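Hypothetical protein PSPTO_2114 (Pseudomonas syringae pv. tomato, PDB 2ODA) belongs to a Pseudomonas-specific subfamily of the haloacid dehalogenase superfamily, is named a HAD family phosphatase and probably has a novel biochemical function. Local coordinates at residues L118-A132 with L164-L176. Numbering follows the deposited sequence.
Sequences LQSGLNAGLWTIGLA and LYSLGVHSVIDHL
His-170 presents ring atom ND1 to the backbone N of Thr-128 (2.9 Å), which donates to it from 22° outside the ring plane. Thr-128 OG1 lies 3.1 Å from the same ND1 and is hydrogen-bonded to it; chi1 of 59°, placing OG1 between its own backbone N and carbonyl carbon, aims the hydroxyl there. The edge of Trp-127 meets one face of the imidazole, planes at 58°, with CE3 3.5 Å from His-170 CG. Histidine suits this place because ND1 can accept from Thr-128 N, NE2 can bond OXT of the C-terminal Pro-196, and a flat face meets the Trp-127 edge.

Beyond this, strand 171-173, outermost in the chain's sheet, runs parallel to strand 127-131: Gly-130 N donates to Ser-171 O (2.9 Å) and Gly-130 O accepts from Ile-173 N (3.0 Å). Lacking a side chain, Gly-130 lets Leu-164 CD1 come within 3.7 Å of its CA. On the other sheet face, Ile-173 CG1 touches both Ile-129 CG2 and Leu-131 CD2; Leu-131 lies alongside it, pointing the same way. Between the helices, a water bridges Gln-119 OE1 and Leu-167 O. The bonded, stacked imidazole probably holds the turn leading into strand 171-173.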
ATOM      1  N   LEU B 118      -8.602  -4.808 -10.911  1.00  4.97           N
ATOM      2  CA  LEU B 118      -7.587  -3.874 -11.399  1.00  5.01           C
ATOM      3  C   LEU B 118      -7.669  -2.514 -10.721  1.00  5.42           C
ATOM      4  O   LEU B 118      -6.643  -1.929 -10.364  1.00  6.05           O
ATOM      5  CB  LEU B 118      -7.656  -3.718 -12.923  1.00  4.89           C
ATOM      6  CG  LEU B 118      -7.246  -5.013 -13.643  1.00  4.58           C
ATOM      7  CD1 LEU B 118      -7.764  -4.977 -15.078  1.00  5.96           C
ATOM      8  CD2 LEU B 118      -5.716  -5.197 -13.570  1.00  3.25           C
ATOM      9  N   GLN B 119      -8.879  -1.998 -10.556  1.00  6.18           N
ATOM     10  CA  GLN B 119      -9.086  -0.749  -9.812  1.00  6.19           C
ATOM     11  C   GLN B 119      -8.575  -0.839  -8.366  1.00  5.61           C
ATOM     12  O   GLN B 119      -7.988   0.117  -7.846  1.00  5.77           O
ATOM     13  CB  GLN B 119     -10.564  -0.342  -9.843  1.00  6.06           C
ATOM     14  CG  GLN B 119     -10.820   1.103  -9.297  1.00  7.20           C
ATOM     15  CD  GLN B 119     -10.155   2.168 -10.151  1.00  9.32           C
ATOM     16  OE1 GLN B 119     -10.532   2.374 -11.294  1.00 11.14           O
ATOM     17  NE2 GLN B 119      -9.152   2.834  -9.609  1.00  9.25           N
ATOM     18  N   SER B 120      -8.824  -1.973  -7.710  1.00  5.31           N
ATOM     19  CA  SER B 120      -8.261  -2.205  -6.368  1.00  5.95           C
ATOM     20  C   SER B 120      -6.724  -2.087  -6.421  1.00  5.93           C
ATOM     21  O   SER B 120      -6.121  -1.452  -5.564  1.00  5.35           O
ATOM     22  CB  SER B 120      -8.702  -3.580  -5.826  1.00  6.44           C
ATOM     23  OG  SER B 120      -8.000  -3.917  -4.636  1.00  6.53           O
ATOM     24  N   GLY B 121      -6.098  -2.701  -7.427  1.00  5.86           N
ATOM     25  CA  GLY B 121      -4.639  -2.677  -7.536  1.00  5.52           C
ATOM     26  C   GLY B 121      -4.114  -1.270  -7.772  1.00  5.77           C
ATOM     27  O   GLY B 121      -3.101  -0.872  -7.180  1.00  6.60           O
ATOM     28  N   LEU B 122      -4.784  -0.514  -8.648  1.00  5.13           N
ATOM     29  CA  LEU B 122      -4.406   0.881  -8.896  1.00  6.20           C
ATOM     30  C   LEU B 122      -4.566   1.689  -7.611  1.00  5.54           C
ATOM     31  O   LEU B 122      -3.698   2.468  -7.241  1.00  6.80           O
ATOM     32  CB  LEU B 122      -5.280   1.502 -10.023  1.00  5.16           C
ATOM     33  CG  LEU B 122      -5.063   0.923 -11.432  1.00  7.14           C
ATOM     34  CD1 LEU B 122      -6.087   1.490 -12.442  1.00  9.82           C
ATOM     35  CD2 LEU B 122      -3.629   1.211 -11.920  1.00  7.60           C
ATOM     36  N   ASN B 123      -5.689   1.507  -6.934  1.00  6.01           N
ATOM     37  CA  ASN B 123      -5.931   2.196  -5.647  1.00  6.16           C
ATOM     38  C   ASN B 123      -4.905   1.838  -4.582  1.00  6.55           C
ATOM     39  O   ASN B 123      -4.533   2.683  -3.730  1.00  6.98           O
ATOM     40  CB  ASN B 123      -7.341   1.888  -5.139  1.00  5.94           C
ATOM     41  CG  ASN B 123      -8.433   2.598  -5.962  1.00  7.47           C
ATOM     42  OD1 ASN B 123      -8.137   3.525  -6.704  1.00  7.11           O
ATOM     43  ND2 ASN B 123      -9.691   2.142  -5.842  1.00  8.68           N
ATOM     44  N   ALA B 124      -4.431   0.596  -4.621  1.00  5.84           N
ATOM     45  CA  ALA B 124      -3.456   0.120  -3.628  1.00  5.91           C
ATOM     46  C   ALA B 124      -2.026   0.586  -3.963  1.00  6.31           C
ATOM     47  O   ALA B 124      -1.098   0.410  -3.162  1.00  6.14           O
ATOM     48  CB  ALA B 124      -3.520  -1.423  -3.522  1.00  5.82           C
ATOM     49  N   GLY B 125      -1.856   1.183  -5.139  1.00  6.15           N
ATOM     50  CA  GLY B 125      -0.563   1.756  -5.511  1.00  6.26           C
ATOM     51  C   GLY B 125       0.319   0.823  -6.319  1.00  7.03           C
ATOM     52  O   GLY B 125       1.509   1.099  -6.486  1.00  6.11           O
ATOM     53  N   LEU B 126      -0.254  -0.287  -6.805  1.00  5.92           N
ATOM     54  CA  LEU B 126       0.526  -1.285  -7.556  1.00  6.69           C
ATOM     55  C   LEU B 126       0.665  -0.968  -9.043  1.00  5.92           C
ATOM     56  O   LEU B 126      -0.096  -0.171  -9.607  1.00  4.68           O
ATOM     57  CB  LEU B 126      -0.089  -2.693  -7.398  1.00  6.37           C
ATOM     58  CG  LEU B 126       0.255  -3.407  -6.073  1.00  8.97           C
ATOM     59  CD1 LEU B 126      -0.668  -2.934  -4.967  1.00  9.97           C
ATOM     60  CD2 LEU B 126       0.150  -4.932  -6.201  1.00  8.94           C
ATOM     61  N   TRP B 127       1.667  -1.602  -9.663  1.00  5.74           N
ATOM     62  CA  TRP B 127       1.709  -1.762 -11.112  1.00  5.81           C
ATOM     63  C   TRP B 127       0.581  -2.720 -11.485  1.00  5.20           C
ATOM     64  O   TRP B 127       0.250  -3.638 -10.725  1.00  5.51           O
ATOM     65  CB  TRP B 127       3.049  -2.366 -11.565  1.00  5.74           C
ATOM     66  CG  TRP B 127       4.198  -1.376 -11.533  1.00  5.18           C
ATOM     67  CD1 TRP B 127       5.120  -1.203 -10.529  1.00  7.73           C
ATOM     68  CD2 TRP B 127       4.533  -0.444 -12.556  1.00  4.49           C
ATOM     69  NE1 TRP B 127       6.021  -0.204 -10.876  1.00  6.19           N
ATOM     70  CE2 TRP B 127       5.674   0.282 -12.113  1.00  7.33           C
ATOM     71  CE3 TRP B 127       3.972  -0.136 -13.806  1.00  5.54           C
ATOM     72  CZ2 TRP B 127       6.257   1.305 -12.877  1.00  7.25           C
ATOM     73  CZ3 TRP B 127       4.558   0.877 -14.575  1.00  6.80           C
ATOM     74  CH2 TRP B 127       5.698   1.580 -14.104  1.00  6.89           C
ATOM     75  N   THR B 128      -0.005  -2.511 -12.661  1.00  5.59           N
ATOM     76  CA  THR B 128      -1.100  -3.385 -13.139  1.00  5.31           C
ATOM     77  C   THR B 128      -0.895  -3.883 -14.564  1.00  5.19           C
ATOM     78  O   THR B 128      -0.454  -3.136 -15.428  1.00  5.71           O
ATOM     79  CB  THR B 128      -2.501  -2.688 -13.060  1.00  5.45           C
ATOM     80  OG1 THR B 128      -2.501  -1.490 -13.840  1.00  4.65           O
ATOM     81  CG2 THR B 128      -2.834  -2.311 -11.624  1.00  5.22           C
ATOM     82  N   ILE B 129      -1.222  -5.152 -14.791  1.00  4.90           N
ATOM     83  CA  ILE B 129      -1.213  -5.749 -16.117  1.00  5.29           C
ATOM     84  C   ILE B 129      -2.628  -6.260 -16.340  1.00  5.47           C
ATOM     85  O   ILE B 129      -3.149  -7.006 -15.509  1.00  6.35           O
ATOM     86  CB  ILE B 129      -0.193  -6.934 -16.234  1.00  4.47           C
ATOM     87  CG1 ILE B 129       1.237  -6.406 -16.012  1.00  6.12           C
ATOM     88  CG2 ILE B 129      -0.385  -7.715 -17.597  1.00  4.62           C
ATOM     89  CD1 ILE B 129       2.352  -7.503 -15.787  1.00  6.10           C
ATOM     90  N   GLY B 130      -3.240  -5.824 -17.435  1.00  5.85           N
ATOM     91  CA  GLY B 130      -4.573  -6.247 -17.828  1.00  5.49           C
ATOM     92  C   GLY B 130      -4.517  -7.357 -18.862  1.00  5.71           C
ATOM     93  O   GLY B 130      -3.563  -7.454 -19.650  1.00  5.38           O
ATOM     94  N   LEU B 131      -5.540  -8.207 -18.844  1.00  6.12           N
ATOM     95  CA  LEU B 131      -5.624  -9.355 -19.740  1.00  6.70           C
ATOM     96  C   LEU B 131      -6.779  -9.187 -20.728  1.00  6.98           C
ATOM     97  O   LEU B 131      -7.921  -9.009 -20.328  1.00  6.86           O
ATOM     98  CB  LEU B 131      -5.760 -10.665 -18.926  1.00  6.79           C
ATOM     99  CG  LEU B 131      -4.551 -11.094 -18.068  1.00  6.95           C
ATOM    100  CD1 LEU B 131      -4.849 -12.372 -17.260  1.00  7.08           C
ATOM    101  CD2 LEU B 131      -3.291 -11.304 -18.914  1.00  7.13           C
ATOM    102  N   ALA B 132      -6.469  -9.261 -22.023  1.00  6.75           N
ATOM    103  CA  ALA B 132      -7.437  -8.836 -23.057  1.00  7.36           C
ATOM    104  C   ALA B 132      -8.412  -9.922 -23.548  1.00  7.16           C
ATOM    105  O   ALA B 132      -9.363  -9.619 -24.267  1.00  8.26           O
ATOM    106  CB  ALA B 132      -6.696  -8.241 -24.230  1.00  7.12           C
ATOM    107  N   LEU B 164      -9.410  -1.312 -20.423  1.00  6.88           N
ATOM    108  CA  LEU B 164      -8.415  -1.479 -19.368  1.00  6.70           C
ATOM    109  C   LEU B 164      -7.430  -0.310 -19.345  1.00  6.24           C
ATOM    110  O   LEU B 164      -7.122   0.183 -18.287  1.00  5.92           O
ATOM    111  CB  LEU B 164      -7.723  -2.843 -19.456  1.00  7.83           C
ATOM    112  CG  LEU B 164      -8.654  -4.061 -19.235  1.00  7.88           C
ATOM    113  CD1 LEU B 164      -7.912  -5.361 -19.276  1.00 11.80           C
ATOM    114  CD2 LEU B 164      -9.469  -3.929 -17.923  1.00 10.08           C
ATOM    115  N   TYR B 165      -6.988   0.175 -20.502  1.00  6.50           N
ATOM    116  CA  TYR B 165      -6.099   1.356 -20.500  1.00  6.69           C
ATOM    117  C   TYR B 165      -6.826   2.596 -19.950  1.00  7.50           C
ATOM    118  O   TYR B 165      -6.216   3.421 -19.251  1.00  6.69           O
ATOM    119  CB  TYR B 165      -5.538   1.638 -21.890  1.00  6.96           C
ATOM    120  CG  TYR B 165      -4.351   0.776 -22.242  1.00  7.44           C
ATOM    121  CD1 TYR B 165      -3.253   0.686 -21.372  1.00  4.43           C
ATOM    122  CD2 TYR B 165      -4.309   0.066 -23.452  1.00  6.53           C
ATOM    123  CE1 TYR B 165      -2.176  -0.085 -21.668  1.00  6.92           C
ATOM    124  CE2 TYR B 165      -3.215  -0.729 -23.764  1.00  8.76           C
ATOM    125  CZ  TYR B 165      -2.140  -0.776 -22.874  1.00  6.28           C
ATOM    126  OH  TYR B 165      -1.034  -1.534 -23.167  1.00  8.46           O
ATOM    127  N   SER B 166      -8.126   2.705 -20.247  1.00  7.68           N
ATOM    128  CA  SER B 166      -8.932   3.816 -19.745  1.00  9.60           C
ATOM    129  C   SER B 166      -8.989   3.855 -18.226  1.00  9.45           C
ATOM    130  O   SER B 166      -9.018   4.936 -17.640  1.00  9.12           O
ATOM    131  CB  SER B 166     -10.355   3.773 -20.297  1.00 10.08           C
ATOM    132  OG  SER B 166     -10.311   4.100 -21.680  1.00 15.65           O
ATOM    133  N   LEU B 167      -9.014   2.681 -17.596  1.00 10.02           N
ATOM    134  CA  LEU B 167      -8.958   2.566 -16.125  1.00 10.95           C
ATOM    135  C   LEU B 167      -7.677   3.143 -15.544  1.00 10.71           C
ATOM    136  O   LEU B 167      -7.657   3.599 -14.405  1.00 10.47           O
ATOM    137  CB  LEU B 167      -9.009   1.110 -15.703  1.00 11.78           C
ATOM    138  CG  LEU B 167     -10.275   0.323 -15.625  1.00 14.56           C
ATOM    139  CD1 LEU B 167      -9.860  -1.029 -15.094  1.00 16.51           C
ATOM    140  CD2 LEU B 167     -11.312   1.005 -14.669  1.00 14.40           C
ATOM    141  N   GLY B 168      -6.606   3.091 -16.335  1.00 10.21           N
ATOM    142  CA  GLY B 168      -5.282   3.531 -15.913  1.00  8.55           C
ATOM    143  C   GLY B 168      -4.303   2.371 -15.799  1.00  7.50           C
ATOM    144  O   GLY B 168      -3.228   2.522 -15.242  1.00  7.67           O
ATOM    145  N   VAL B 169      -4.679   1.199 -16.304  1.00  7.71           N
ATOM    146  CA  VAL B 169      -3.794   0.021 -16.274  1.00  7.45           C
ATOM    147  C   VAL B 169      -2.502   0.308 -17.049  1.00  7.84           C
ATOM    148  O   VAL B 169      -2.525   1.012 -18.058  1.00  8.35           O
ATOM    149  CB  VAL B 169      -4.534  -1.209 -16.849  1.00  7.85           C
ATOM    150  CG1 VAL B 169      -3.600  -2.397 -17.116  1.00  9.36           C
ATOM    151  CG2 VAL B 169      -5.694  -1.595 -15.950  1.00  8.18           C
ATOM    152  N   HIS B 170      -1.385  -0.264 -16.587  1.00  7.76           N
ATOM    153  CA  HIS B 170      -0.062   0.090 -17.073  1.00  6.76           C
ATOM    154  C   HIS B 170       0.367  -0.603 -18.378  1.00  7.46           C
ATOM    155  O   HIS B 170       1.097  -0.016 -19.198  1.00  6.85           O
ATOM    156  CB  HIS B 170       0.944  -0.165 -15.947  1.00  7.50           C
ATOM    157  CG  HIS B 170       0.719   0.708 -14.753  1.00  6.16           C
ATOM    158  ND1 HIS B 170       0.053   0.275 -13.627  1.00  7.71           N
ATOM    159  CD2 HIS B 170       1.005   2.014 -14.544  1.00  7.57           C
ATOM    160  CE1 HIS B 170      -0.024   1.268 -12.755  1.00  7.70           C
ATOM    161  NE2 HIS B 170       0.545   2.336 -13.288  1.00  7.31           N
ATOM    162  N   SER B 171      -0.064  -1.854 -18.555  1.00  6.88           N
ATOM    163  CA  SER B 171       0.220  -2.622 -19.768  1.00  6.63           C
ATOM    164  C   SER B 171      -0.922  -3.606 -19.959  1.00  6.65           C
ATOM    165  O   SER B 171      -1.470  -4.095 -18.986  1.00  6.66           O
ATOM    166  CB  SER B 171       1.535  -3.434 -19.639  1.00  6.77           C
ATOM    167  OG  SER B 171       2.653  -2.602 -19.379  1.00  7.96           O
ATOM    168  N   VAL B 172      -1.272  -3.879 -21.220  1.00  6.63           N
ATOM    169  CA  VAL B 172      -2.261  -4.906 -21.540  1.00  6.07           C
ATOM    170  C   VAL B 172      -1.667  -5.933 -22.497  1.00  6.07           C
ATOM    171  O   VAL B 172      -1.014  -5.580 -23.488  1.00  6.80           O
ATOM    172  CB  VAL B 172      -3.578  -4.315 -22.176  1.00  5.98           C
ATOM    173  CG1 VAL B 172      -4.603  -5.433 -22.429  1.00  5.18           C
ATOM    174  CG2 VAL B 172      -4.224  -3.245 -21.254  1.00  5.79           C
ATOM    175  N   ILE B 173      -1.919  -7.203 -22.194  1.00  6.24           N
ATOM    176  CA  ILE B 173      -1.450  -8.332 -22.974  1.00  6.74           C
ATOM    177  C   ILE B 173      -2.603  -9.298 -23.264  1.00  6.66           C
ATOM    178  O   ILE B 173      -3.629  -9.286 -22.579  1.00  5.75           O
ATOM    179  CB  ILE B 173      -0.276  -9.094 -22.261  1.00  6.49           C
ATOM    180  CG1 ILE B 173      -0.681  -9.528 -20.830  1.00  7.28           C
ATOM    181  CG2 ILE B 173       0.988  -8.189 -22.275  1.00  7.50           C
ATOM    182  CD1 ILE B 173       0.346 -10.426 -20.086  1.00  6.93           C
ATOM    183  N   ASP B 174      -2.407 -10.138 -24.273  1.00  7.66           N
ATOM    184  CA  ASP B 174      -3.485 -10.999 -24.778  1.00  7.79           C
ATOM    185  C   ASP B 174      -3.723 -12.204 -23.865  1.00  7.85           C
ATOM    186  O   ASP B 174      -4.840 -12.734 -23.804  1.00  7.90           O
ATOM    187  CB  ASP B 174      -3.112 -11.544 -26.145  1.00  7.99           C
ATOM    188  CG  ASP B 174      -3.224 -10.520 -27.270  1.00  8.97           C
ATOM    189  OD1 ASP B 174      -3.661  -9.361 -27.066  1.00  7.22           O
ATOM    190  OD2 ASP B 174      -2.844 -10.928 -28.396  1.00 10.81           O
ATOM    191  N   HIS B 175      -2.657 -12.683 -23.225  1.00  6.54           N
ATOM    192  CA  HIS B 175      -2.724 -13.903 -22.403  1.00  7.04           C
ATOM    193  C   HIS B 175      -1.465 -14.004 -21.571  1.00  7.22           C
ATOM    194  O   HIS B 175      -0.490 -13.310 -21.843  1.00  6.44           O
ATOM    195  CB  HIS B 175      -2.880 -15.172 -23.297  1.00  6.57           C
ATOM    196  CG  HIS B 175      -1.812 -15.308 -24.342  1.00  8.19           C
ATOM    197  ND1 HIS B 175      -0.561 -15.821 -24.074  1.00  9.78           N
ATOM    198  CD2 HIS B 175      -1.805 -14.982 -25.654  1.00  7.71           C
ATOM    199  CE1 HIS B 175       0.170 -15.808 -25.178  1.00  8.51           C
ATOM    200  NE2 HIS B 175      -0.562 -15.292 -26.148  1.00  8.03           N
ATOM    201  N   LEU B 176      -1.475 -14.909 -20.591  1.00  7.86           N
ATOM    202  CA  LEU B 176      -0.326 -15.102 -19.690  1.00  8.40           C
ATOM    203  C   LEU B 176       0.978 -15.573 -20.356  1.00  8.83           C
ATOM    204  O   LEU B 176       2.058 -15.429 -19.778  1.00  9.00           O
ATOM    205  CB  LEU B 176      -0.695 -16.016 -18.522  1.00  8.55           C
ATOM    206  CG  LEU B 176      -1.754 -15.478 -17.549  1.00  9.76           C
ATOM    207  CD1 LEU B 176      -2.083 -16.529 -16.492  1.00  8.24           C
ATOM    208  CD2 LEU B 176      -1.273 -14.168 -16.902  1.00  8.75           C
TER
HETATM  209  O   HOH W   1      -9.808   4.401 -12.973  1.00 13.65           O